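Local coordinates for 70 kDa peptidylprolyl isomerase, putative (Plasmodium falciparum, PDB 2FBN), which is probably a peptidyl-prolyl cis-trans isomerase of the FK506-binding family whose C-terminal tetratricopeptide repeat domain interacts with the C-terminal pentapeptide of Hsp90, at residues C90-A95 against V122-K127; K106-A111 against V130-F135; N144-A149 against N160-C165. All coordinates share one frame; numbering follows the deposited sequence.

Contact 1 (C90-A95 against V122-K127); sequences CNLNLA and VKALYK
Leu-92 and Lys-127 reach across from opposite segments and interleave where two helices of a tetratricopeptide repeat array pack side by side. Helix 77-100 and helix 122-135 run in nearly the same direction, at 30° over the segments with axes 10.1 Å apart, which fits the near-parallel stacking of successive repeats. Lys-127 can be followed outward. Its CB lies 4.1 Å from Ala-95 CB, so the chain begins against the neighbouring helix. CG turns away from its own carbonyl carbon (chi1 -63°), and an extended chi2 carries CD to 3.8 Å from Leu-92 O, while the same carbon also rests on Ala-95 CB. The third torsion, also extended, keeps CE beside that carbonyl oxygen, 4.1 Å from Leu-92 O. The last torsion bends the chain, and NZ hydrogen-bonds to Thr-96 OG1; Thr-96 OG1 is also bonded to Leu-92 O, so the lysine tip and the carbonyl it passes share one hydroxyl. The lysine thus uses its methylenes for packing and sends its charge to the next turn of helix 77-100. Leu-92 completes the interface through a single branch. Its CB does not point straight at the other helix, yet CD2 reaches the turn formed by Lys-123 and Ala-124, meeting Lys-123 CB at 4.0 Å. That methyl also sits over the backbone, with Leu-92 CD2 3.6 Å from Ala-124 N and 3.8 Å from Ala-124 CB.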
ATOM      1  N   CYS A  90      10.343  -9.086  -2.522  1.00 19.19           N
ATOM      2  CA  CYS A  90       9.544  -8.713  -1.364  1.00 18.38           C
ATOM      3  C   CYS A  90       8.055  -8.708  -1.699  1.00 17.17           C
ATOM      4  O   CYS A  90       7.241  -9.222  -0.932  1.00 18.31           O
ATOM      5  CB  CYS A  90       9.937  -7.317  -0.902  1.00 18.47           C
ATOM      6  SG  CYS A  90      11.512  -7.354  -0.032  1.00 20.36           S
ATOM      7  N   ASN A  91       7.682  -8.091  -2.819  1.00 17.23           N
ATOM      8  CA  ASN A  91       6.259  -8.054  -3.157  1.00 16.95           C
ATOM      9  C   ASN A  91       5.676  -9.423  -3.519  1.00 17.17           C
ATOM     10  O   ASN A  91       4.535  -9.724  -3.158  1.00 17.46           O
ATOM     11  CB  ASN A  91       5.972  -7.017  -4.222  1.00 17.40           C
ATOM     12  CG  ASN A  91       5.990  -5.612  -3.651  1.00 18.46           C
ATOM     13  OD1 ASN A  91       5.118  -5.239  -2.838  1.00 19.38           O
ATOM     14  ND2 ASN A  91       6.964  -4.827  -4.069  1.00 19.53           N
ATOM     15  N   LEU A  92       6.450 -10.236  -4.233  1.00 17.42           N
ATOM     16  CA  LEU A  92       6.012 -11.598  -4.531  1.00 17.74           C
ATOM     17  C   LEU A  92       5.814 -12.392  -3.241  1.00 17.31           C
ATOM     18  O   LEU A  92       4.773 -13.043  -3.037  1.00 16.29           O
ATOM     19  CB  LEU A  92       7.021 -12.314  -5.421  1.00 17.60           C
ATOM     20  CG  LEU A  92       6.982 -12.085  -6.921  1.00 20.97           C
ATOM     21  CD1 LEU A  92       8.222 -12.721  -7.530  1.00 24.68           C
ATOM     22  CD2 LEU A  92       5.712 -12.713  -7.502  1.00 22.94           C
ATOM     23  N   ASN A  93       6.823 -12.352  -2.368  1.00 17.08           N
ATOM     24  CA  ASN A  93       6.764 -13.082  -1.101  1.00 17.64           C
ATOM     25  C   ASN A  93       5.611 -12.571  -0.240  1.00 17.14           C
ATOM     26  O   ASN A  93       4.911 -13.355   0.395  1.00 17.04           O
ATOM     27  CB  ASN A  93       8.098 -13.032  -0.344  1.00 18.28           C
ATOM     28  CG  ASN A  93       9.240 -13.668  -1.125  1.00 20.65           C
ATOM     29  OD1 ASN A  93       9.010 -14.400  -2.095  1.00 25.22           O
ATOM     30  ND2 ASN A  93      10.475 -13.359  -0.736  1.00 23.73           N
ATOM     31  N   LEU A  94       5.391 -11.254  -0.226  1.00 15.72           N
ATOM     32  CA  LEU A  94       4.257 -10.732   0.520  1.00 15.92           C
ATOM     33  C   LEU A  94       2.936 -11.272  -0.052  1.00 15.61           C
ATOM     34  O   LEU A  94       2.016 -11.628   0.697  1.00 15.62           O
ATOM     35  CB  LEU A  94       4.276  -9.209   0.519  1.00 16.12           C
ATOM     36  CG  LEU A  94       5.230  -8.551   1.525  1.00 16.75           C
ATOM     37  CD1 LEU A  94       5.380  -7.094   1.177  1.00 18.67           C
ATOM     38  CD2 LEU A  94       4.748  -8.741   2.987  1.00 17.43           C
ATOM     39  N   ALA A  95       2.841 -11.342  -1.376  1.00 15.97           N
ATOM     40  CA  ALA A  95       1.607 -11.866  -1.979  1.00 17.25           C
ATOM     41  C   ALA A  95       1.365 -13.305  -1.500  1.00 17.56           C
ATOM     42  O   ALA A  95       0.255 -13.648  -1.077  1.00 18.36           O
ATOM     43  CB  ALA A  95       1.675 -11.790  -3.479  1.00 17.63           C
ATOM     44  N   VAL A 122       5.170 -14.409 -14.226  1.00 26.22           N
ATOM     45  CA  VAL A 122       4.199 -15.510 -14.126  1.00 25.13           C
ATOM     46  C   VAL A 122       3.774 -15.822 -12.697  1.00 23.77           C
ATOM     47  O   VAL A 122       2.606 -16.147 -12.418  1.00 22.93           O
ATOM     48  CB  VAL A 122       4.719 -16.812 -14.812  1.00 25.63           C
ATOM     49  CG1 VAL A 122       3.740 -17.991 -14.583  1.00 26.33           C
ATOM     50  CG2 VAL A 122       4.910 -16.561 -16.291  1.00 26.63           C
ATOM     51  N   LYS A 123       4.732 -15.763 -11.784  1.00 23.43           N
ATOM     52  CA  LYS A 123       4.437 -16.059 -10.393  1.00 24.11           C
ATOM     53  C   LYS A 123       3.464 -15.009  -9.868  1.00 22.32           C
ATOM     54  O   LYS A 123       2.522 -15.336  -9.147  1.00 21.61           O
ATOM     55  CB  LYS A 123       5.729 -16.083  -9.569  1.00 24.21           C
ATOM     56  CG  LYS A 123       6.608 -17.324  -9.845  1.00 27.81           C
ATOM     57  CD  LYS A 123       7.921 -17.285  -9.035  1.00 27.91           C
ATOM     58  CE  LYS A 123       9.111 -16.761  -9.844  1.00 33.39           C
ATOM     59  NZ  LYS A 123      10.393 -16.732  -9.049  1.00 34.69           N
ATOM     60  N   ALA A 124       3.687 -13.751 -10.244  1.00 21.15           N
ATOM     61  CA  ALA A 124       2.793 -12.664  -9.787  1.00 19.98           C
ATOM     62  C   ALA A 124       1.395 -12.789 -10.406  1.00 19.38           C
ATOM     63  O   ALA A 124       0.381 -12.552  -9.744  1.00 18.93           O
ATOM     64  CB  ALA A 124       3.381 -11.309 -10.094  1.00 19.98           C
ATOM     65  N   LEU A 125       1.334 -13.124 -11.699  1.00 19.22           N
ATOM     66  CA  LEU A 125       0.032 -13.305 -12.349  1.00 19.23           C
ATOM     67  C   LEU A 125      -0.739 -14.411 -11.623  1.00 19.00           C
ATOM     68  O   LEU A 125      -1.944 -14.282 -11.346  1.00 18.90           O
ATOM     69  CB  LEU A 125       0.221 -13.675 -13.827  1.00 19.85           C
ATOM     70  CG  LEU A 125       0.372 -12.534 -14.836  1.00 22.50           C
ATOM     71  CD1 LEU A 125       0.849 -13.092 -16.162  1.00 24.12           C
ATOM     72  CD2 LEU A 125      -0.951 -11.748 -15.006  1.00 25.00           C
ATOM     73  N   TYR A 126      -0.025 -15.485 -11.285  1.00 19.26           N
ATOM     74  CA  TYR A 126      -0.640 -16.613 -10.577  1.00 19.51           C
ATOM     75  C   TYR A 126      -1.156 -16.181  -9.196  1.00 18.83           C
ATOM     76  O   TYR A 126      -2.320 -16.418  -8.831  1.00 19.07           O
ATOM     77  CB  TYR A 126       0.358 -17.772 -10.446  1.00 20.85           C
ATOM     78  CG  TYR A 126      -0.154 -18.854  -9.530  1.00 21.76           C
ATOM     79  CD1 TYR A 126      -1.253 -19.639  -9.893  1.00 23.24           C
ATOM     80  CD2 TYR A 126       0.431 -19.082  -8.295  1.00 24.51           C
ATOM     81  CE1 TYR A 126      -1.743 -20.629  -9.040  1.00 23.08           C
ATOM     82  CE2 TYR A 126      -0.065 -20.060  -7.443  1.00 25.76           C
ATOM     83  CZ  TYR A 126      -1.150 -20.827  -7.833  1.00 23.08           C
ATOM     84  OH  TYR A 126      -1.622 -21.799  -6.971  1.00 26.00           O
ATOM     85  N   LYS A 127      -0.298 -15.520  -8.425  1.00 18.58           N
ATOM     86  CA  LYS A 127      -0.688 -15.106  -7.075  1.00 18.25           C
ATOM     87  C   LYS A 127      -1.821 -14.070  -7.110  1.00 18.27           C
ATOM     88  O   LYS A 127      -2.736 -14.107  -6.286  1.00 17.81           O
ATOM     89  CB  LYS A 127       0.528 -14.573  -6.321  1.00 19.07           C
ATOM     90  CG  LYS A 127       1.590 -15.657  -6.120  1.00 19.71           C
ATOM     91  CD  LYS A 127       2.915 -15.070  -5.623  1.00 23.18           C
ATOM     92  CE  LYS A 127       4.040 -16.126  -5.635  1.00 23.50           C
ATOM     93  NZ  LYS A 127       3.666 -17.379  -4.909  1.00 26.24           N
TER

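Contact 2 (K106-A111 against V130-F135); sequences KAIDHA and VANMYF
Ala-107, Ile-108 and Ala-131 form the close centre of an antiparallel helix pair in the tetratricopeptide repeat fold. Helix 104-117 meets helix 122-135, the next in the chain, at 154° over the segments. The axes come within 8.8 Å, and small residues explain the spacing: Ala-107 CB stands 3.7 Å from Ala-131 CB. Ile-108 supplies the longer reach. Its two branches are split by chi1 of -69°, which sets CG1 beside the backbone N and CG2 anti to it; CG1 is the arm that meets the partner helix, lying 3.7 Å from Ala-131 CB. An extended chi2 (170°) then carries the terminal methyl onward to Asn-132 and, more loosely, to Phe-135, where Ile-108 CD1 and Phe-135 CB are 4.5 Å apart. The Asn-132 side chain crosses that of Ile-108 at about a right angle. Its amide is held at both ends from outside the pair: OD1 hydrogen-bonds with NE2 of His-70 of the second subunit, and ND2 with Asn-144 OD1. These bonds fix the rotation of the buried amide and bring its oxygen beside the isoleucine methyl, with Asn-132 OD1 3.2 Å from Ile-108 CD1.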
ATOM      1  N   LYS A 106      -4.735  -7.563   0.383  1.00 16.43           N
ATOM      2  CA  LYS A 106      -3.299  -7.277   0.506  1.00 16.72           C
ATOM      3  C   LYS A 106      -2.491  -8.093  -0.508  1.00 16.33           C
ATOM      4  O   LYS A 106      -1.546  -7.607  -1.087  1.00 16.15           O
ATOM      5  CB  LYS A 106      -2.855  -7.521   1.948  1.00 16.73           C
ATOM      6  CG  LYS A 106      -3.548  -6.576   2.923  1.00 17.98           C
ATOM      7  CD  LYS A 106      -2.935  -6.608   4.303  1.00 20.63           C
ATOM      8  CE  LYS A 106      -3.639  -5.622   5.226  1.00 22.21           C
ATOM      9  NZ  LYS A 106      -5.060  -6.014   5.464  1.00 23.06           N
ATOM     10  N   ALA A 107      -2.874  -9.352  -0.741  1.00 16.87           N
ATOM     11  CA  ALA A 107      -2.206 -10.143  -1.778  1.00 15.20           C
ATOM     12  C   ALA A 107      -2.409  -9.526  -3.165  1.00 15.41           C
ATOM     13  O   ALA A 107      -1.479  -9.448  -3.956  1.00 15.98           O
ATOM     14  CB  ALA A 107      -2.702 -11.618  -1.752  1.00 15.36           C
ATOM     15  N   ILE A 108      -3.624  -9.058  -3.453  1.00 15.33           N
ATOM     16  CA  ILE A 108      -3.873  -8.381  -4.718  1.00 15.51           C
ATOM     17  C   ILE A 108      -2.925  -7.195  -4.869  1.00 16.12           C
ATOM     18  O   ILE A 108      -2.299  -7.022  -5.915  1.00 16.46           O
ATOM     19  CB  ILE A 108      -5.347  -7.918  -4.814  1.00 15.37           C
ATOM     20  CG1 ILE A 108      -6.250  -9.142  -4.948  1.00 15.03           C
ATOM     21  CG2 ILE A 108      -5.512  -6.923  -5.967  1.00 15.45           C
ATOM     22  CD1 ILE A 108      -7.754  -8.852  -4.814  1.00 15.06           C
ATOM     23  N   ASP A 109      -2.810  -6.402  -3.801  1.00 16.29           N
ATOM     24  CA  ASP A 109      -1.961  -5.207  -3.824  1.00 18.02           C
ATOM     25  C   ASP A 109      -0.512  -5.541  -4.184  1.00 17.28           C
ATOM     26  O   ASP A 109       0.092  -4.960  -5.104  1.00 17.33           O
ATOM     27  CB  ASP A 109      -2.019  -4.514  -2.469  1.00 18.54           C
ATOM     28  CG  ASP A 109      -1.158  -3.256  -2.415  1.00 24.70           C
ATOM     29  OD1 ASP A 109      -1.457  -2.296  -3.151  1.00 29.36           O
ATOM     30  OD2 ASP A 109      -0.188  -3.239  -1.644  1.00 30.33           O
ATOM     31  N   HIS A 110       0.043  -6.517  -3.470  1.00 15.93           N
ATOM     32  CA  HIS A 110       1.447  -6.853  -3.665  1.00 16.48           C
ATOM     33  C   HIS A 110       1.759  -7.580  -4.977  1.00 16.09           C
ATOM     34  O   HIS A 110       2.759  -7.268  -5.647  1.00 16.59           O
ATOM     35  CB  HIS A 110       2.002  -7.536  -2.410  1.00 16.56           C
ATOM     36  CG  HIS A 110       2.043  -6.602  -1.242  1.00 16.59           C
ATOM     37  ND1 HIS A 110       3.044  -5.663  -1.078  1.00 18.47           N
ATOM     38  CD2 HIS A 110       1.171  -6.400  -0.230  1.00 18.29           C
ATOM     39  CE1 HIS A 110       2.788  -4.935  -0.001  1.00 20.13           C
ATOM     40  NE2 HIS A 110       1.655  -5.359   0.529  1.00 18.91           N
ATOM     41  N   ALA A 111       0.897  -8.521  -5.379  1.00 16.46           N
ATOM     42  CA  ALA A 111       1.096  -9.164  -6.684  1.00 17.10           C
ATOM     43  C   ALA A 111       1.004  -8.101  -7.788  1.00 17.32           C
ATOM     44  O   ALA A 111       1.785  -8.124  -8.740  1.00 18.87           O
ATOM     45  CB  ALA A 111       0.075 -10.253  -6.912  1.00 17.28           C
ATOM     46  N   VAL A 130      -4.992 -16.109  -7.888  1.00 17.36           N
ATOM     47  CA  VAL A 130      -5.492 -16.794  -6.688  1.00 17.74           C
ATOM     48  C   VAL A 130      -6.222 -15.819  -5.751  1.00 16.68           C
ATOM     49  O   VAL A 130      -7.326 -16.078  -5.315  1.00 16.52           O
ATOM     50  CB  VAL A 130      -4.343 -17.484  -5.941  1.00 18.09           C
ATOM     51  CG1 VAL A 130      -4.797 -17.977  -4.563  1.00 20.14           C
ATOM     52  CG2 VAL A 130      -3.797 -18.637  -6.794  1.00 18.70           C
ATOM     53  N   ALA A 131      -5.614 -14.664  -5.507  1.00 16.98           N
ATOM     54  CA  ALA A 131      -6.168 -13.711  -4.550  1.00 17.25           C
ATOM     55  C   ALA A 131      -7.481 -13.105  -5.080  1.00 17.23           C
ATOM     56  O   ALA A 131      -8.469 -12.989  -4.340  1.00 17.79           O
ATOM     57  CB  ALA A 131      -5.156 -12.640  -4.275  1.00 16.52           C
ATOM     58  N   ASN A 132      -7.476 -12.749  -6.356  1.00 17.57           N
ATOM     59  CA  ASN A 132      -8.703 -12.295  -7.042  1.00 17.76           C
ATOM     60  C   ASN A 132      -9.812 -13.335  -6.919  1.00 17.83           C
ATOM     61  O   ASN A 132     -10.961 -13.023  -6.580  1.00 17.69           O
ATOM     62  CB  ASN A 132      -8.426 -11.971  -8.508  1.00 17.98           C
ATOM     63  CG  ASN A 132      -7.912 -10.546  -8.722  1.00 18.60           C
ATOM     64  OD1 ASN A 132      -8.211  -9.640  -7.931  1.00 18.64           O
ATOM     65  ND2 ASN A 132      -7.143 -10.341  -9.800  1.00 19.00           N
ATOM     66  N   MET A 133      -9.450 -14.585  -7.194  1.00 17.58           N
ATOM     67  CA  MET A 133     -10.441 -15.659  -7.196  1.00 18.95           C
ATOM     68  C   MET A 133     -11.107 -15.809  -5.831  1.00 18.37           C
ATOM     69  O   MET A 133     -12.345 -15.808  -5.731  1.00 19.37           O
ATOM     70  CB  MET A 133      -9.784 -16.978  -7.604  1.00 18.25           C
ATOM     71  CG  MET A 133     -10.671 -18.180  -7.395  1.00 18.70           C
ATOM     72  SD  MET A 133      -9.840 -19.658  -7.996  1.00 20.71           S
ATOM     73  CE  MET A 133      -8.469 -19.801  -6.852  1.00 23.20           C
ATOM     74  N   TYR A 134     -10.297 -15.931  -4.780  1.00 18.21           N
ATOM     75  CA  TYR A 134     -10.843 -16.163  -3.449  1.00 18.82           C
ATOM     76  C   TYR A 134     -11.574 -14.942  -2.902  1.00 18.65           C
ATOM     77  O   TYR A 134     -12.485 -15.099  -2.086  1.00 19.87           O
ATOM     78  CB  TYR A 134      -9.761 -16.614  -2.481  1.00 18.55           C
ATOM     79  CG  TYR A 134      -9.364 -18.057  -2.697  1.00 19.44           C
ATOM     80  CD1 TYR A 134     -10.311 -19.087  -2.560  1.00 21.73           C
ATOM     81  CD2 TYR A 134      -8.056 -18.395  -3.036  1.00 18.60           C
ATOM     82  CE1 TYR A 134      -9.961 -20.426  -2.735  1.00 21.58           C
ATOM     83  CE2 TYR A 134      -7.693 -19.740  -3.217  1.00 18.79           C
ATOM     84  CZ  TYR A 134      -8.651 -20.736  -3.070  1.00 20.69           C
ATOM     85  OH  TYR A 134      -8.296 -22.054  -3.254  1.00 21.62           O
ATOM     86  N   PHE A 135     -11.213 -13.749  -3.367  1.00 18.20           N
ATOM     87  CA  PHE A 135     -11.919 -12.543  -2.905  1.00 19.15           C
ATOM     88  C   PHE A 135     -13.225 -12.319  -3.669  1.00 20.09           C
ATOM     89  O   PHE A 135     -14.086 -11.554  -3.225  1.00 20.75           O
ATOM     90  CB  PHE A 135     -11.038 -11.288  -3.008  1.00 19.09           C
ATOM     91  CG  PHE A 135     -11.565 -10.113  -2.202  1.00 20.11           C
ATOM     92  CD1 PHE A 135     -11.594 -10.165  -0.813  1.00 21.56           C
ATOM     93  CD2 PHE A 135     -12.030  -8.957  -2.846  1.00 21.81           C
ATOM     94  CE1 PHE A 135     -12.084  -9.055  -0.059  1.00 21.22           C
ATOM     95  CE2 PHE A 135     -12.494  -7.846  -2.103  1.00 22.39           C
ATOM     96  CZ  PHE A 135     -12.525  -7.911  -0.707  1.00 20.18           C
TER

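Contact 3 (N144-A149 against N160-C165); sequences NLYKAA and NSYELC
Leu-145 and Tyr-162 meet at the nearest backbone pairing of helix 138-151 with helix 156-173, their CA atoms 5.5 Å apart. The helices run antiparallel at 150° over these segments, with axes 9.3 Å apart. Aliphatic packing centres on Leu-145. Its CD1 methyl rests against Cys-165 CB at 3.8 Å and also lies 3.7 Å from Ser-161 O, so one methyl touches two successive turns of the facing helix. Aliphatic-to-aromatic packing comes next: Leu-145 CB approaches the Tyr-162 ring at its edge, in the ring plane, 3.9 Å from CD1 of Tyr-162. The two tyrosines form a third group. With CG opposite the backbone N in each (chi1 -176° in Tyr-146, -180° in Tyr-162), the two side chains leave their helices alongside each other in the same direction. Tyr-146 CB is 3.8 Å from Tyr-162 CE1, and farther out the hydroxyl oxygen Tyr-162 OH stands 3.8 Å from Tyr-146 CD1, approaching that ring obliquely. A polar tie leads outside the pair, with Ser-161 OG hydrogen-bonded to Tyr-126 OH. Tyr-126 belongs to helix 122-135. The contact joins helix 138-151 to the C-terminal helix 156-173 of the tetratricopeptide repeat domain, and helix 122-135 lies against both, through Tyr-126 on Leu-145 and Met-133 on Cys-165.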
ATOM      1  N   ASN A 144      -6.308 -13.533 -15.340  1.00 20.55           N
ATOM      2  CA  ASN A 144      -4.952 -13.669 -14.777  1.00 19.93           C
ATOM      3  C   ASN A 144      -4.459 -15.092 -14.985  1.00 19.75           C
ATOM      4  O   ASN A 144      -3.335 -15.318 -15.420  1.00 19.76           O
ATOM      5  CB  ASN A 144      -4.904 -13.440 -13.262  1.00 20.32           C
ATOM      6  CG  ASN A 144      -5.487 -12.104 -12.814  1.00 21.75           C
ATOM      7  OD1 ASN A 144      -6.062 -12.020 -11.736  1.00 23.62           O
ATOM      8  ND2 ASN A 144      -5.330 -11.072 -13.626  1.00 22.89           N
ATOM      9  N   LEU A 145      -5.328 -16.038 -14.636  1.00 19.30           N
ATOM     10  CA  LEU A 145      -4.955 -17.459 -14.594  1.00 19.52           C
ATOM     11  C   LEU A 145      -4.860 -18.046 -15.997  1.00 20.97           C
ATOM     12  O   LEU A 145      -3.952 -18.839 -16.278  1.00 21.85           O
ATOM     13  CB  LEU A 145      -5.910 -18.252 -13.694  1.00 19.24           C
ATOM     14  CG  LEU A 145      -5.788 -17.900 -12.208  1.00 17.29           C
ATOM     15  CD1 LEU A 145      -6.953 -18.510 -11.404  1.00 16.97           C
ATOM     16  CD2 LEU A 145      -4.388 -18.309 -11.649  1.00 17.81           C
ATOM     17  N   TYR A 146      -5.766 -17.632 -16.880  1.00 21.83           N
ATOM     18  CA  TYR A 146      -5.690 -18.041 -18.290  1.00 23.87           C
ATOM     19  C   TYR A 146      -4.377 -17.552 -18.887  1.00 23.64           C
ATOM     20  O   TYR A 146      -3.694 -18.300 -19.585  1.00 24.24           O
ATOM     21  CB  TYR A 146      -6.898 -17.531 -19.091  1.00 25.17           C
ATOM     22  CG  TYR A 146      -6.913 -18.008 -20.533  1.00 28.73           C
ATOM     23  CD1 TYR A 146      -7.509 -19.223 -20.879  1.00 30.56           C
ATOM     24  CD2 TYR A 146      -6.321 -17.252 -21.546  1.00 30.68           C
ATOM     25  CE1 TYR A 146      -7.520 -19.676 -22.200  1.00 32.27           C
ATOM     26  CE2 TYR A 146      -6.326 -17.703 -22.872  1.00 31.45           C
ATOM     27  CZ  TYR A 146      -6.930 -18.908 -23.187  1.00 31.67           C
ATOM     28  OH  TYR A 146      -6.941 -19.364 -24.498  1.00 33.08           O
ATOM     29  N   LYS A 147      -3.995 -16.316 -18.572  1.00 23.40           N
ATOM     30  CA  LYS A 147      -2.710 -15.780 -19.042  1.00 23.67           C
ATOM     31  C   LYS A 147      -1.523 -16.568 -18.463  1.00 23.55           C
ATOM     32  O   LYS A 147      -0.594 -16.967 -19.187  1.00 23.61           O
ATOM     33  CB  LYS A 147      -2.571 -14.296 -18.694  1.00 24.41           C
ATOM     34  CG  LYS A 147      -1.326 -13.675 -19.304  1.00 27.04           C
ATOM     35  CD  LYS A 147      -1.407 -12.150 -19.295  1.00 33.26           C
ATOM     36  CE  LYS A 147      -0.373 -11.547 -20.228  1.00 36.41           C
ATOM     37  NZ  LYS A 147      -0.557 -10.066 -20.371  1.00 39.90           N
ATOM     38  N   ALA A 148      -1.566 -16.807 -17.159  1.00 22.52           N
ATOM     39  CA  ALA A 148      -0.485 -17.535 -16.490  1.00 23.38           C
ATOM     40  C   ALA A 148      -0.335 -18.942 -17.076  1.00 23.10           C
ATOM     41  O   ALA A 148       0.791 -19.394 -17.294  1.00 23.68           O
ATOM     42  CB  ALA A 148      -0.739 -17.613 -14.987  1.00 22.22           C
ATOM     43  N   ALA A 149      -1.460 -19.623 -17.288  1.00 23.95           N
ATOM     44  CA  ALA A 149      -1.453 -20.991 -17.843  1.00 24.81           C
ATOM     45  C   ALA A 149      -0.932 -20.980 -19.282  1.00 25.66           C
ATOM     46  O   ALA A 149      -0.223 -21.889 -19.712  1.00 25.94           O
ATOM     47  CB  ALA A 149      -2.837 -21.609 -17.769  1.00 24.88           C
ATOM     48  N   ASN A 160      -4.611 -26.106 -11.754  1.00 19.12           N
ATOM     49  CA  ASN A 160      -5.631 -26.400 -10.738  1.00 19.61           C
ATOM     50  C   ASN A 160      -6.387 -25.151 -10.288  1.00 18.66           C
ATOM     51  O   ASN A 160      -7.603 -25.203 -10.071  1.00 18.69           O
ATOM     52  CB  ASN A 160      -5.023 -27.131  -9.542  1.00 19.63           C
ATOM     53  CG  ASN A 160      -4.501 -28.506  -9.931  1.00 21.28           C
ATOM     54  OD1 ASN A 160      -4.981 -29.105 -10.901  1.00 21.20           O
ATOM     55  ND2 ASN A 160      -3.479 -28.977  -9.227  1.00 22.76           N
ATOM     56  N   SER A 161      -5.662 -24.041 -10.138  1.00 19.27           N
ATOM     57  CA  SER A 161      -6.296 -22.785  -9.732  1.00 19.29           C
ATOM     58  C   SER A 161      -7.232 -22.263 -10.826  1.00 19.50           C
ATOM     59  O   SER A 161      -8.342 -21.815 -10.534  1.00 19.48           O
ATOM     60  CB  SER A 161      -5.243 -21.750  -9.361  1.00 19.58           C
ATOM     61  OG  SER A 161      -4.562 -22.152  -8.175  1.00 20.84           O
ATOM     62  N   TYR A 162      -6.800 -22.368 -12.079  1.00 19.06           N
ATOM     63  CA  TYR A 162      -7.665 -22.027 -13.212  1.00 20.72           C
ATOM     64  C   TYR A 162      -8.968 -22.846 -13.234  1.00 20.58           C
ATOM     65  O   TYR A 162     -10.054 -22.294 -13.394  1.00 20.76           O
ATOM     66  CB  TYR A 162      -6.921 -22.163 -14.550  1.00 21.41           C
ATOM     67  CG  TYR A 162      -7.815 -21.805 -15.715  1.00 23.89           C
ATOM     68  CD1 TYR A 162      -8.032 -20.465 -16.068  1.00 25.56           C
ATOM     69  CD2 TYR A 162      -8.497 -22.796 -16.432  1.00 25.77           C
ATOM     70  CE1 TYR A 162      -8.883 -20.132 -17.122  1.00 26.15           C
ATOM     71  CE2 TYR A 162      -9.344 -22.471 -17.490  1.00 27.36           C
ATOM     72  CZ  TYR A 162      -9.525 -21.140 -17.832  1.00 26.05           C
ATOM     73  OH  TYR A 162     -10.375 -20.826 -18.872  1.00 28.75           O
ATOM     74  N   GLU A 163      -8.865 -24.163 -13.044  1.00 20.77           N
ATOM     75  CA  GLU A 163     -10.044 -25.011 -12.964  1.00 21.80           C
ATOM     76  C   GLU A 163     -10.960 -24.599 -11.816  1.00 21.14           C
ATOM     77  O   GLU A 163     -12.177 -24.586 -11.969  1.00 21.53           O
ATOM     78  CB  GLU A 163      -9.647 -26.489 -12.837  1.00 22.01           C
ATOM     79  CG  GLU A 163      -8.921 -27.030 -14.067  1.00 24.88           C
ATOM     80  CD  GLU A 163      -9.792 -27.023 -15.318  1.00 30.07           C
ATOM     81  OE1 GLU A 163     -11.037 -27.112 -15.201  1.00 31.22           O
ATOM     82  OE2 GLU A 163      -9.221 -26.927 -16.424  1.00 34.45           O
ATOM     83  N   LEU A 164     -10.376 -24.242 -10.672  1.00 20.08           N
ATOM     84  CA  LEU A 164     -11.211 -23.846  -9.539  1.00 20.17           C
ATOM     85  C   LEU A 164     -11.911 -22.526  -9.912  1.00 20.65           C
ATOM     86  O   LEU A 164     -13.105 -22.361  -9.685  1.00 19.95           O
ATOM     87  CB  LEU A 164     -10.361 -23.677  -8.276  1.00 19.79           C
ATOM     88  CG  LEU A 164     -11.089 -23.206  -7.008  1.00 20.13           C
ATOM     89  CD1 LEU A 164     -12.276 -24.098  -6.664  1.00 20.36           C
ATOM     90  CD2 LEU A 164     -10.114 -23.128  -5.839  1.00 20.58           C
ATOM     91  N   CYS A 165     -11.153 -21.614 -10.514  1.00 21.26           N
ATOM     92  CA  CYS A 165     -11.718 -20.327 -10.924  1.00 21.84           C
ATOM     93  C   CYS A 165     -12.932 -20.514 -11.828  1.00 22.11           C
ATOM     94  O   CYS A 165     -13.986 -19.931 -11.594  1.00 22.53           O
ATOM     95  CB  CYS A 165     -10.674 -19.462 -11.616  1.00 21.46           C
ATOM     96  SG  CYS A 165     -11.265 -17.742 -11.729  1.00 22.72           S
TER

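Overall arrangement
Helix 122-135 ties the three sites together. It supplies one side of contact 1 and of contact 2, whose centres lie about 9 Å apart, and it packs on both helices of contact 3. Contacts 1 and 2 also meet through a probable hydrogen bond of 2.8 Å between Asn-91 OD1 and His-110 ND1. From contact 2, Met-133 leads to contact 3, whose centre is about 13 Å away: Met-133 SD packs 3.4 Å from Cys-165 N. Contact 1, about 15 Å from contact 3 between centres, reaches it through Tyr-126. Together they trace continuous repeat packing from near the chain's centre towards the C-terminal helix.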